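2-Keto-3-deoxy-(6-phospho-)gluconate aldolase (Thermoproteus tenax, PDB 2R91) is an aldolase of the dihydrodipicolinate synthetase family, built as a TIM barrel and assembled from four protein chains. Local coordinates at residues Phe225-Asp228 with Glu229-Ser233; Ala206-Arg209 with Asp210-Ala214. All coordinates share one frame; numbering follows the deposited sequence.

Contact 1 (Phe225-Asp228 with Glu229-Ser233); sequences FLLD and EIVES
L227 and V231, one helical turn apart, meet through methyl groups: CD1 of L227 lies 3.9 Å from CG2 of V231, the two side chains crossing at a slant. With CG anti to its backbone N (chi1 175°), L227 sends CD1 toward V231, and the CG2 branch of V231 sits beside its own backbone N, where it also rests 3.3 Å from O of L227. Both residues are buried, L227 against S197 and V231 against Y200.

Four backbone hydrogen bonds join the segments, from E229, I230, V231 and E232 to the carbonyls of F225, L226, L227 and D228. The bond from V231 N to L227 O is nearly straight at the hydrogen (176°), while the shortest runs from E232 N to D228 O at 2.8 Å.

Among the charged side chains, E232 runs extended beyond CG, which lies beside its own backbone N and 3.2 Å from O of D228. Its carboxylate stays 5.5 Å from that of D228, measured OE2 to OD2, and OE1 instead forms a salt bridge with R167 of the second subunit.

This is regular i to i+4 alpha-helical packing in helix 217-237, with one flank turned to the protein's own chain and another to a neighbouring subunit.

Contact 2 (Ala206-Arg209 with Asp210-Ala214); sequences AGIR and DAVAA
The backbone of A206-A213 is regular alpha helix, with D210, A211, V212 and A213 each donating its N-H to the carbonyl four residues earlier, the bond from V212 N to I208 O (2.9 Å) being nearly straight at 171°.

R209 and D210 are neighbours whose charged groups do not touch: NE of the arginine stays 4.8 Å from OD1 of the aspartate. Water joins them instead. One molecule accepts from R209 NE at 3.0 Å and donates to D210 OD1 at 2.5 Å, while a second accepts from R209 NH2, in the plane of the guanidinium at its edge, and reaches the same OD1 only weakly. The arginine leaves the helix with CG anti to N (chi1 -171°) and then bends at chi3 (58°). Its remaining nitrogen, NH1, is held elsewhere, by a hydrogen bond to O of M1 and a salt bridge to D34. R209 thereby ties helix 202-213, which follows the last strand of the TIM barrel, to the N-terminus of the chain, and its side chain also packs on I3 of the first barrel strand, 2-6.

D210 turns its carboxylate back over the preceding turn, with CG 3.2 Å from O of A206. On the apolar side I208 and V212 approach only loosely, CG2 to CG2 at 4.4 Å, and both also pack against F183 of helix 182-187. A211 is buried, its methyl carbon CB 3.3 Å from O of G207, and it faces R219 and A220 of helix 217-237.

In the fold
Contact 2 lies on helix 202-213 and contact 1 on helix 217-237, the next helix along the chain. Their centres are about 18 Å apart and their nearest atoms about 5 Å, so the two segment pairs do not touch directly. The helices nevertheless pack together: I208 of contact 2 rests on L223, just before contact 1 opens, and L227 of contact 1 on L204 and L205, just before contact 2 begins. Outward, their roles differ. Contact 1 reaches a second subunit, whereas no other protein chain of the assembly touches contact 2. Both are peripheral, centred about 18 and 20 Å from the centre of the chain.

Contact 1 (Phe225-Asp228 with Glu229-Ser233)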
loop_
_atom_site.group_PDB
_atom_site.type_symbol
_atom_site.label_atom_id
_atom_site.label_comp_id
_atom_site.label_asym_id
_atom_site.label_seq_id
_atom_site.Cartn_x
_atom_site.Cartn_y
_atom_site.Cartn_z
ATOM N N PHE A 225 3.025 -10.401 -25.278
ATOM C CA PHE A 225 4.338 -10.163 -24.703
ATOM C C PHE A 225 5.083 -9.087 -25.496
ATOM O O PHE A 225 5.800 -8.264 -24.928
ATOM C CB PHE A 225 5.160 -11.467 -24.668
ATOM C CG PHE A 225 4.697 -12.463 -23.626
ATOM C CD1 PHE A 225 3.962 -12.049 -22.508
ATOM C CD2 PHE A 225 5.035 -13.826 -23.750
ATOM C CE1 PHE A 225 3.530 -12.993 -21.528
ATOM C CE2 PHE A 225 4.621 -14.760 -22.791
ATOM C CZ PHE A 225 3.879 -14.344 -21.676
ATOM N N LEU A 226 4.908 -9.093 -26.810
ATOM C CA LEU A 226 5.476 -8.036 -27.646
ATOM C C LEU A 226 4.936 -6.655 -27.248
ATOM O O LEU A 226 5.680 -5.684 -27.145
ATOM C CB LEU A 226 5.140 -8.310 -29.105
ATOM C CG LEU A 226 6.060 -7.638 -30.100
ATOM C CD1 LEU A 226 7.528 -8.274 -29.992
ATOM C CD2 LEU A 226 5.487 -7.783 -31.492
ATOM N N LEU A 227 3.629 -6.577 -27.046
ATOM C CA LEU A 227 2.992 -5.346 -26.540
ATOM C C LEU A 227 3.552 -4.916 -25.181
ATOM O O LEU A 227 3.861 -3.729 -24.972
ATOM C CB LEU A 227 1.472 -5.555 -26.419
ATOM C CG LEU A 227 0.685 -4.368 -25.790
ATOM C CD1 LEU A 227 0.943 -3.058 -26.575
ATOM C CD2 LEU A 227 -0.814 -4.676 -25.694
ATOM N N ASP A 228 3.684 -5.872 -24.250
ATOM C CA ASP A 228 4.270 -5.587 -22.924
ATOM C C ASP A 228 5.655 -4.925 -23.014
ATOM O O ASP A 228 5.957 -3.986 -22.277
ATOM C CB ASP A 228 4.342 -6.875 -22.080
ATOM C CG ASP A 228 2.975 -7.437 -21.768
ATOM O OD1 ASP A 228 1.988 -6.655 -21.806
ATOM O OD2 ASP A 228 2.885 -8.645 -21.451
ATOM N N GLU A 229 6.491 -5.400 -23.938
ATOM C CA GLU A 229 7.836 -4.843 -24.104
ATOM C C GLU A 229 7.758 -3.397 -24.547
ATOM O O GLU A 229 8.550 -2.564 -24.131
ATOM C CB GLU A 229 8.590 -5.602 -25.184
ATOM C CG GLU A 229 8.913 -7.048 -24.820
ATOM C CD GLU A 229 9.626 -7.803 -25.965
ATOM O OE1 GLU A 229 10.173 -7.141 -26.917
ATOM O OE2 GLU A 229 9.630 -9.061 -25.893
ATOM N N ILE A 230 6.797 -3.112 -25.418
ATOM C CA ILE A 230 6.616 -1.742 -25.935
ATOM C C ILE A 230 6.115 -0.835 -24.820
ATOM O O ILE A 230 6.659 0.236 -24.590
ATOM C CB ILE A 230 5.655 -1.747 -27.160
ATOM C CG1 ILE A 230 6.346 -2.399 -28.376
ATOM C CG2 ILE A 230 5.204 -0.297 -27.501
ATOM C CD1 ILE A 230 5.370 -2.857 -29.498
ATOM N N VAL A 231 5.077 -1.270 -24.115
ATOM C CA VAL A 231 4.593 -0.548 -22.928
ATOM C C VAL A 231 5.698 -0.259 -21.876
ATOM O O VAL A 231 5.826 0.875 -21.353
ATOM C CB VAL A 231 3.437 -1.328 -22.273
ATOM C CG1 VAL A 231 3.002 -0.700 -20.941
ATOM C CG2 VAL A 231 2.240 -1.402 -23.263
ATOM N N GLU A 232 6.491 -1.287 -21.581
ATOM C CA GLU A 232 7.606 -1.168 -20.654
ATOM C C GLU A 232 8.590 -0.071 -21.061
ATOM O O GLU A 232 8.985 0.728 -20.226
ATOM C CB GLU A 232 8.302 -2.539 -20.490
ATOM C CG GLU A 232 7.558 -3.430 -19.512
ATOM C CD GLU A 232 7.844 -4.926 -19.675
ATOM O OE1 GLU A 232 8.883 -5.295 -20.264
ATOM O OE2 GLU A 232 6.987 -5.724 -19.200
ATOM N N SER A 233 8.980 -0.015 -22.332
ATOM C CA SER A 233 9.885 1.056 -22.768
ATOM C C SER A 233 9.235 2.441 -22.595
ATOM O O SER A 233 9.893 3.391 -22.142
ATOM C CB SER A 233 10.310 0.891 -24.228
ATOM O OG SER A 233 11.062 -0.301 -24.410
#

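Contact 2 (Ala206-Arg209 with Asp210-Ala214)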
loop_
_atom_site.group_PDB
_atom_site.type_symbol
_atom_site.label_atom_id
_atom_site.label_comp_id
_atom_site.label_asym_id
_atom_site.label_seq_id
_atom_site.Cartn_x
_atom_site.Cartn_y
_atom_site.Cartn_z
ATOM N N ALA A 206 -6.357 -6.374 -32.379
ATOM C CA ALA A 206 -7.258 -7.161 -33.242
ATOM C C ALA A 206 -6.617 -8.521 -33.522
ATOM O O ALA A 206 -7.301 -9.528 -33.533
ATOM C CB ALA A 206 -7.544 -6.404 -34.562
ATOM N N GLY A 207 -5.309 -8.534 -33.743
ATOM C CA GLY A 207 -4.573 -9.806 -33.901
ATOM C C GLY A 207 -4.705 -10.695 -32.673
ATOM O O GLY A 207 -4.943 -11.903 -32.791
ATOM N N ILE A 208 -4.591 -10.108 -31.483
ATOM C CA ILE A 208 -4.802 -10.897 -30.258
ATOM C C ILE A 208 -6.211 -11.456 -30.190
ATOM O O ILE A 208 -6.410 -12.635 -29.884
ATOM C CB ILE A 208 -4.506 -10.066 -28.987
ATOM C CG1 ILE A 208 -3.023 -9.670 -28.963
ATOM C CG2 ILE A 208 -4.929 -10.850 -27.720
ATOM C CD1 ILE A 208 -2.621 -8.805 -27.739
ATOM N N ARG A 209 -7.210 -10.606 -30.437
ATOM C CA ARG A 209 -8.610 -11.047 -30.390
ATOM C C ARG A 209 -8.879 -12.193 -31.394
ATOM O O ARG A 209 -9.550 -13.185 -31.063
ATOM C CB ARG A 209 -9.557 -9.861 -30.720
ATOM C CG ARG A 209 -11.027 -10.202 -30.475
ATOM C CD ARG A 209 -11.973 -8.990 -30.720
ATOM N NE ARG A 209 -11.823 -8.493 -32.089
ATOM C CZ ARG A 209 -12.350 -7.356 -32.545
ATOM N NH1 ARG A 209 -13.051 -6.573 -31.727
ATOM N NH2 ARG A 209 -12.117 -6.985 -33.799
ATOM N N ASP A 210 -8.391 -12.017 -32.623
ATOM C CA ASP A 210 -8.495 -13.044 -33.679
ATOM C C ASP A 210 -7.865 -14.361 -33.241
ATOM O O ASP A 210 -8.425 -15.448 -33.436
ATOM C CB ASP A 210 -7.759 -12.569 -34.931
ATOM C CG ASP A 210 -8.539 -11.515 -35.714
ATOM O OD1 ASP A 210 -9.725 -11.284 -35.391
ATOM O OD2 ASP A 210 -7.954 -10.908 -36.638
ATOM N N ALA A 211 -6.692 -14.253 -32.638
ATOM C CA ALA A 211 -5.953 -15.429 -32.235
ATOM C C ALA A 211 -6.702 -16.161 -31.147
ATOM O O ALA A 211 -6.849 -17.371 -31.204
ATOM C CB ALA A 211 -4.523 -15.063 -31.790
ATOM N N VAL A 212 -7.169 -15.446 -30.137
ATOM C CA VAL A 212 -7.935 -16.086 -29.081
ATOM C C VAL A 212 -9.192 -16.777 -29.646
ATOM O O VAL A 212 -9.508 -17.905 -29.269
ATOM C CB VAL A 212 -8.305 -15.092 -27.926
ATOM C CG1 VAL A 212 -9.274 -15.739 -26.959
ATOM C CG2 VAL A 212 -7.047 -14.616 -27.182
ATOM N N ALA A 213 -9.904 -16.109 -30.547
ATOM C CA ALA A 213 -11.127 -16.683 -31.146
ATOM C C ALA A 213 -10.861 -17.938 -31.998
ATOM O O ALA A 213 -11.703 -18.825 -32.060
ATOM C CB ALA A 213 -11.856 -15.647 -31.985
ATOM N N ALA A 214 -9.710 -17.983 -32.671
ATOM C CA ALA A 214 -9.265 -19.183 -33.411
ATOM C C ALA A 214 -8.760 -20.330 -32.518
ATOM O O ALA A 214 -8.472 -21.422 -33.012
ATOM C CB ALA A 214 -8.202 -18.805 -34.429
HETATM O O HOH W 1 -11.474 -10.975 -33.670
HETATM O O HOH W 2 -10.575 -8.057 -36.323
#